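Local coordinates for protein NAD nucleotidase (Haemophilus influenzae, PDB 3ZTV) that hydrolyses NAD to adenosine and nicotinamide riboside, acting as a zinc-dependent pyrophosphatase and 5'-nucleotidase of broad nucleotide specificity, at residues 406-411 and 512-517; 460-465 and 520-525. All coordinates share one frame; numbering follows the deposited sequence.

Interaction 1. Residues 406-411 and 512-517; sequences IQNAGG and GTNAYV. With ADN (adenosine), chain D.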
loop_
_atom_site.group_PDB
_atom_site.type_symbol
_atom_site.label_atom_id
_atom_site.label_comp_id
_atom_site.label_asym_id
_atom_site.label_seq_id
_atom_site.Cartn_x
_atom_site.Cartn_y
_atom_site.Cartn_z
ATOM N N ILE A 406 17.819 19.209 20.740
ATOM C CA ILE A 406 18.873 20.178 21.026
ATOM C C ILE A 406 18.281 21.580 21.008
ATOM O O ILE A 406 17.579 21.944 20.060
ATOM C CB ILE A 406 20.011 20.086 19.993
ATOM C CG1 ILE A 406 20.661 18.699 20.055
ATOM C CG2 ILE A 406 21.023 21.202 20.206
ATOM C CD1 ILE A 406 21.622 18.415 18.917
ATOM N N GLN A 407 18.558 22.353 22.058
ATOM C CA GLN A 407 18.053 23.725 22.210
ATOM C C GLN A 407 19.227 24.657 22.500
ATOM O O GLN A 407 20.141 24.306 23.251
ATOM C CB GLN A 407 17.012 23.793 23.344
ATOM C CG GLN A 407 16.491 25.198 23.684
ATOM C CD GLN A 407 15.550 25.778 22.631
ATOM O OE1 GLN A 407 15.236 25.142 21.634
ATOM N NE2 GLN A 407 15.096 27.003 22.866
ATOM N N ASN A 408 19.214 25.844 21.902
ATOM C CA ASN A 408 20.256 26.842 22.150
ATOM C C ASN A 408 19.957 27.672 23.403
ATOM O O ASN A 408 18.813 28.066 23.635
ATOM C CB ASN A 408 20.428 27.761 20.933
ATOM C CG ASN A 408 19.188 28.588 20.643
ATOM O OD1 ASN A 408 18.097 28.052 20.447
ATOM N ND2 ASN A 408 19.352 29.906 20.633
ATOM N N ALA A 409 20.990 27.945 24.200
ATOM C CA ALA A 409 20.844 28.653 25.476
ATOM C C ALA A 409 20.235 30.053 25.343
ATOM O O ALA A 409 19.594 30.543 26.268
ATOM C CB ALA A 409 22.191 28.726 26.203
ATOM N N GLY A 410 20.441 30.692 24.199
ATOM C CA GLY A 410 19.900 32.020 23.969
ATOM C C GLY A 410 18.391 32.029 23.816
ATOM O O GLY A 410 17.767 33.093 23.794
ATOM N N GLY A 411 17.799 30.845 23.704
ATOM C CA GLY A 411 16.363 30.724 23.544
ATOM C C GLY A 411 15.632 30.756 24.872
ATOM O O GLY A 411 14.406 30.655 24.919
ATOM N N GLY A 512 15.186 16.487 17.106
ATOM C CA GLY A 512 14.321 17.655 17.157
ATOM C C GLY A 512 15.065 18.887 17.634
ATOM O O GLY A 512 15.924 18.808 18.519
ATOM N N THR A 513 14.734 20.038 17.062
ATOM C CA THR A 513 15.323 21.302 17.490
ATOM C C THR A 513 14.298 22.409 17.223
ATOM O O THR A 513 13.186 22.112 16.792
ATOM C CB THR A 513 16.665 21.545 16.787
ATOM O OG1 THR A 513 17.344 22.641 17.404
ATOM C CG2 THR A 513 16.461 21.841 15.316
ATOM N N ASN A 514 14.637 23.663 17.500
ATOM C CA ASN A 514 13.696 24.736 17.201
ATOM C C ASN A 514 13.903 25.232 15.767
ATOM O O ASN A 514 14.972 25.058 15.189
ATOM C CB ASN A 514 13.763 25.879 18.228
ATOM C CG ASN A 514 15.060 26.641 18.170
ATOM O OD1 ASN A 514 15.379 27.261 17.159
ATOM N ND2 ASN A 514 15.816 26.611 19.265
ATOM N N ALA A 515 12.869 25.853 15.206
ATOM C CA ALA A 515 12.885 26.281 13.812
ATOM C C ALA A 515 13.983 27.300 13.505
ATOM O O ALA A 515 14.493 27.345 12.388
ATOM C CB ALA A 515 11.525 26.835 13.430
ATOM N N TYR A 516 14.336 28.110 14.497
ATOM C CA TYR A 516 15.370 29.129 14.340
ATOM C C TYR A 516 16.735 28.510 14.033
ATOM O O TYR A 516 17.328 28.788 12.998
ATOM C CB TYR A 516 15.404 30.010 15.599
ATOM C CG TYR A 516 16.526 31.026 15.713
ATOM C CD1 TYR A 516 16.451 32.264 15.079
ATOM C CD2 TYR A 516 17.637 30.764 16.505
ATOM C CE1 TYR A 516 17.475 33.196 15.216
ATOM C CE2 TYR A 516 18.656 31.682 16.644
ATOM C CZ TYR A 516 18.575 32.895 16.000
ATOM O OH TYR A 516 19.599 33.806 16.147
ATOM N N VAL A 517 17.239 27.650 14.911
ATOM C CA VAL A 517 18.531 27.019 14.618
ATOM C C VAL A 517 18.460 25.944 13.523
ATOM O O VAL A 517 19.472 25.618 12.900
ATOM C CB VAL A 517 19.231 26.463 15.878
ATOM C CG1 VAL A 517 19.494 27.587 16.874
ATOM C CG2 VAL A 517 18.416 25.357 16.512
HETATM O "O5'" ADN D . 20.091 38.179 21.230
HETATM C "C5'" ADN D . 20.347 37.318 20.118
HETATM C "C4'" ADN D . 20.389 35.878 20.613
HETATM O "O4'" ADN D . 19.089 35.466 21.045
HETATM C "C3'" ADN D . 20.805 34.893 19.538
HETATM O "O3'" ADN D . 22.224 34.707 19.524
HETATM C "C2'" ADN D . 20.082 33.622 19.938
HETATM O "O2'" ADN D . 20.866 32.854 20.860
HETATM C "C1'" ADN D . 18.842 34.113 20.661
HETATM N N9 ADN D . 17.687 34.068 19.738
HETATM C C8 ADN D . 17.242 35.052 18.931
HETATM N N7 ADN D . 16.150 34.643 18.228
HETATM C C5 ADN D . 15.890 33.365 18.586
HETATM C C6 ADN D . 14.893 32.324 18.249
HETATM N N6 ADN D . 13.907 32.537 17.348
HETATM N N1 ADN D . 14.997 31.133 18.872
HETATM C C2 ADN D . 15.960 30.875 19.775
HETATM N N3 ADN D . 16.895 31.768 20.129
HETATM C C4 ADN D . 16.904 33.005 19.584
#
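The side-chain amide nitrogen of Asn514, ND2, is shared by two side chains that follow one another on the neighbouring strand, Gln407 and Asn408. Both oxygens lie close to the plane of the Asn514 amide, but they receive its hydrogens differently. Asn514 ND2 reaches Gln407 OE1 at 2.8 Å in a nearly straight bond (171°) from above the carbonyl plane, whereas it meets Asn408 OD1 at 2.9 Å almost head-on to the C=O. The Gln407 chain bends at chi2 (72°), which sets CD 3.5 Å from Asn514 ND2. Holding OD1 fixes the flip of the Asn408 amide and turns ND2 to adenosine, where it donates to N3 at 3.1 Å in a straight bond and weakly to O2'. Strands 406-408 and 512-514 run parallel, neighbours in the mixed sheet of the 5'-nucleotidase C-terminal domain, joined by Ile406 N to Gly512 O (2.9 Å). Thr513 OG1 then donates to Ile406 O at 2.8 Å. At the end of the strand, Asn514 is the N-cap of the short helix that follows: its OD1 accepts from Val517 N at 2.9 Å, so one amide both ties the strands and starts the helix. That helix presents Tyr516, whose ring lies face to face with the adenine, C5 over the ring centre and C6 3.3 Å from Tyr516 CG. Gly410 and Gly411 approach the nucleoside through their CA atoms, near O2' and N3 respectively.

Interaction 2. Residues 460-465 and 520-525; sequences DGSTGA and GKDGYK. With ADN (adenosine), chain D.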
loop_
_atom_site.group_PDB
_atom_site.type_symbol
_atom_site.label_atom_id
_atom_site.label_comp_id
_atom_site.label_asym_id
_atom_site.label_seq_id
_atom_site.Cartn_x
_atom_site.Cartn_y
_atom_site.Cartn_z
ATOM N N ASP A 460 33.165 32.590 17.591
ATOM C CA ASP A 460 32.745 33.333 16.403
ATOM C C ASP A 460 31.537 34.252 16.589
ATOM O O ASP A 460 31.357 35.200 15.823
ATOM C CB ASP A 460 32.473 32.367 15.248
ATOM C CG ASP A 460 33.707 31.591 14.833
ATOM O OD1 ASP A 460 34.830 32.122 14.981
ATOM O OD2 ASP A 460 33.548 30.450 14.353
ATOM N N GLY A 461 30.708 33.982 17.591
ATOM C CA GLY A 461 29.474 34.734 17.736
ATOM C C GLY A 461 28.867 34.804 19.125
ATOM O O GLY A 461 29.576 34.903 20.123
ATOM N N SER A 462 27.541 34.754 19.174
ATOM C CA SER A 462 26.777 34.925 20.406
ATOM C C SER A 462 26.847 33.708 21.323
ATOM O O SER A 462 26.723 32.571 20.868
ATOM C CB SER A 462 25.312 35.228 20.064
ATOM O OG SER A 462 24.464 35.096 21.193
ATOM N N THR A 463 27.021 33.955 22.618
ATOM C CA THR A 463 27.042 32.878 23.603
ATOM C C THR A 463 25.709 32.142 23.637
ATOM O O THR A 463 25.621 31.029 24.158
ATOM C CB THR A 463 27.352 33.408 25.014
ATOM O OG1 THR A 463 26.441 34.466 25.332
ATOM C CG2 THR A 463 28.781 33.924 25.091
ATOM N N GLY A 464 24.672 32.760 23.081
ATOM C CA GLY A 464 23.352 32.151 23.054
ATOM C C GLY A 464 23.271 30.887 22.215
ATOM O O GLY A 464 22.274 30.164 22.274
ATOM N N ALA A 465 24.309 30.615 21.428
ATOM C CA ALA A 465 24.342 29.405 20.605
ATOM C C ALA A 465 24.631 28.134 21.408
ATOM O O ALA A 465 24.432 27.026 20.909
ATOM C CB ALA A 465 25.362 29.553 19.484
ATOM N N GLY A 520 19.949 27.091 10.453
ATOM C CA GLY A 520 21.367 27.393 10.504
ATOM C C GLY A 520 21.740 28.646 11.272
ATOM O O GLY A 520 22.909 29.028 11.313
ATOM N N LYS A 521 20.760 29.297 11.888
ATOM C CA LYS A 521 21.045 30.495 12.668
ATOM C C LYS A 521 21.905 30.145 13.887
ATOM O O LYS A 521 22.041 28.972 14.245
ATOM C CB LYS A 521 19.748 31.179 13.104
ATOM C CG LYS A 521 18.835 31.573 11.955
ATOM C CD LYS A 521 19.426 32.699 11.135
ATOM C CE LYS A 521 18.549 33.002 9.929
ATOM N NZ LYS A 521 17.119 33.146 10.323
ATOM N N ASP A 522 22.492 31.164 14.509
ATOM C CA ASP A 522 23.354 30.980 15.678
ATOM C C ASP A 522 24.527 30.033 15.401
ATOM O O ASP A 522 25.006 29.342 16.301
ATOM C CB ASP A 522 22.542 30.493 16.883
ATOM C CG ASP A 522 22.457 31.532 17.994
ATOM O OD1 ASP A 522 22.840 32.701 17.753
ATOM O OD2 ASP A 522 22.007 31.192 19.107
ATOM N N GLY A 523 24.977 29.997 14.153
ATOM C CA GLY A 523 26.140 29.206 13.788
ATOM C C GLY A 523 25.941 27.701 13.729
ATOM O O GLY A 523 26.914 26.949 13.675
ATOM N N TYR A 524 24.688 27.251 13.731
ATOM C CA TYR A 524 24.385 25.830 13.618
ATOM C C TYR A 524 24.554 25.377 12.162
ATOM O O TYR A 524 23.595 24.977 11.496
ATOM C CB TYR A 524 22.974 25.540 14.148
ATOM C CG TYR A 524 22.883 25.498 15.667
ATOM C CD1 TYR A 524 23.163 26.625 16.439
ATOM C CD2 TYR A 524 22.511 24.332 16.326
ATOM C CE1 TYR A 524 23.073 26.583 17.826
ATOM C CE2 TYR A 524 22.421 24.279 17.704
ATOM C CZ TYR A 524 22.710 25.401 18.448
ATOM O OH TYR A 524 22.619 25.336 19.815
ATOM N N LYS A 525 25.794 25.437 11.684
ATOM C CA LYS A 525 26.112 25.191 10.277
ATOM C C LYS A 525 25.538 23.884 9.744
ATOM O O LYS A 525 24.964 23.849 8.651
ATOM C CB LYS A 525 27.630 25.235 10.047
ATOM C CG LYS A 525 28.244 26.612 10.254
ATOM C CD LYS A 525 29.740 26.612 9.972
ATOM C CE LYS A 525 30.349 27.984 10.230
ATOM N NZ LYS A 525 31.836 27.948 10.206
HETATM O "O5'" ADN D . 20.091 38.179 21.230
HETATM C "C5'" ADN D . 20.347 37.318 20.118
HETATM C "C4'" ADN D . 20.389 35.878 20.613
HETATM O "O4'" ADN D . 19.089 35.466 21.045
HETATM C "C3'" ADN D . 20.805 34.893 19.538
HETATM O "O3'" ADN D . 22.224 34.707 19.524
HETATM C "C2'" ADN D . 20.082 33.622 19.938
HETATM O "O2'" ADN D . 20.866 32.854 20.860
HETATM C "C1'" ADN D . 18.842 34.113 20.661
HETATM N N9 ADN D . 17.687 34.068 19.738
HETATM C C8 ADN D . 17.242 35.052 18.931
HETATM N N7 ADN D . 16.150 34.643 18.228
HETATM C C5 ADN D . 15.890 33.365 18.586
HETATM C C6 ADN D . 14.893 32.324 18.249
HETATM N N6 ADN D . 13.907 32.537 17.348
HETATM N N1 ADN D . 14.997 31.133 18.872
HETATM C C2 ADN D . 15.960 30.875 19.775
HETATM N N3 ADN D . 16.895 31.768 20.129
HETATM C C4 ADN D . 16.904 33.005 19.584
#
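Ser462 and Asp522 meet at the ribose of adenosine, their side chains converging on one hydroxyl. Ser462 OG donates to O3' at 2.8 Å, and O3' in turn donates to Asp522 OD1 at 2.7 Å. The other carboxylate oxygen, Asp522 OD2, accepts from O2' at 2.7 Å, so the aspartate grips the cis-diol with one oxygen for each hydroxyl. Asn408 adds weak bonds to Asp522 OD2 and Gly464 O. Behind this first shell, Ser462 OG also accepts from Gly464 N at 3.0 Å, an ST turn that ties the hydroxyl to its own loop; with OG anti to the backbone N (chi1 166°), it can serve both partners. Asp522 has positive phi and is packed against Ala465, whose CB sits 3.2 Å from Asp522 O. Further out, Tyr524 OH donates to Ala465 O at 2.7 Å, with that oxygen at the ring edge and the CE1 corner near Ala465 CB. This bond joins the two loops; the Tyr524 side chain also packs on Val449 and Ala453 of helix 443-460. An acidic side chain bridging both ribose hydroxyls is a recurrent device of nucleoside-binding sites, here in the C-terminal domain.

In the fold
Interactions 1 and 2 share the bound adenosine, with centres about 10 Å apart: interaction 1 mainly holds the base, with Asn408 and Gly410 also reaching O2', and interaction 2 holds the ribose. Their segments alternate along the chain. They meet directly where Gly410 N lies 2.7 Å from Gly464 O, a probable hydrogen bond, and where Tyr516 O packs against Lys521 CG at 3.3 Å. Helix 515-518 leads almost directly into the loop bearing Asp522, so the base-stacking and diol-binding residues are close in sequence. Phe432 and Asn434 complete the adenosine pocket, Asn434 with a further hydrogen bond. The zinc ions are held by other residues, among them Asp20, His22, Asp70, Asn102 and Asp226.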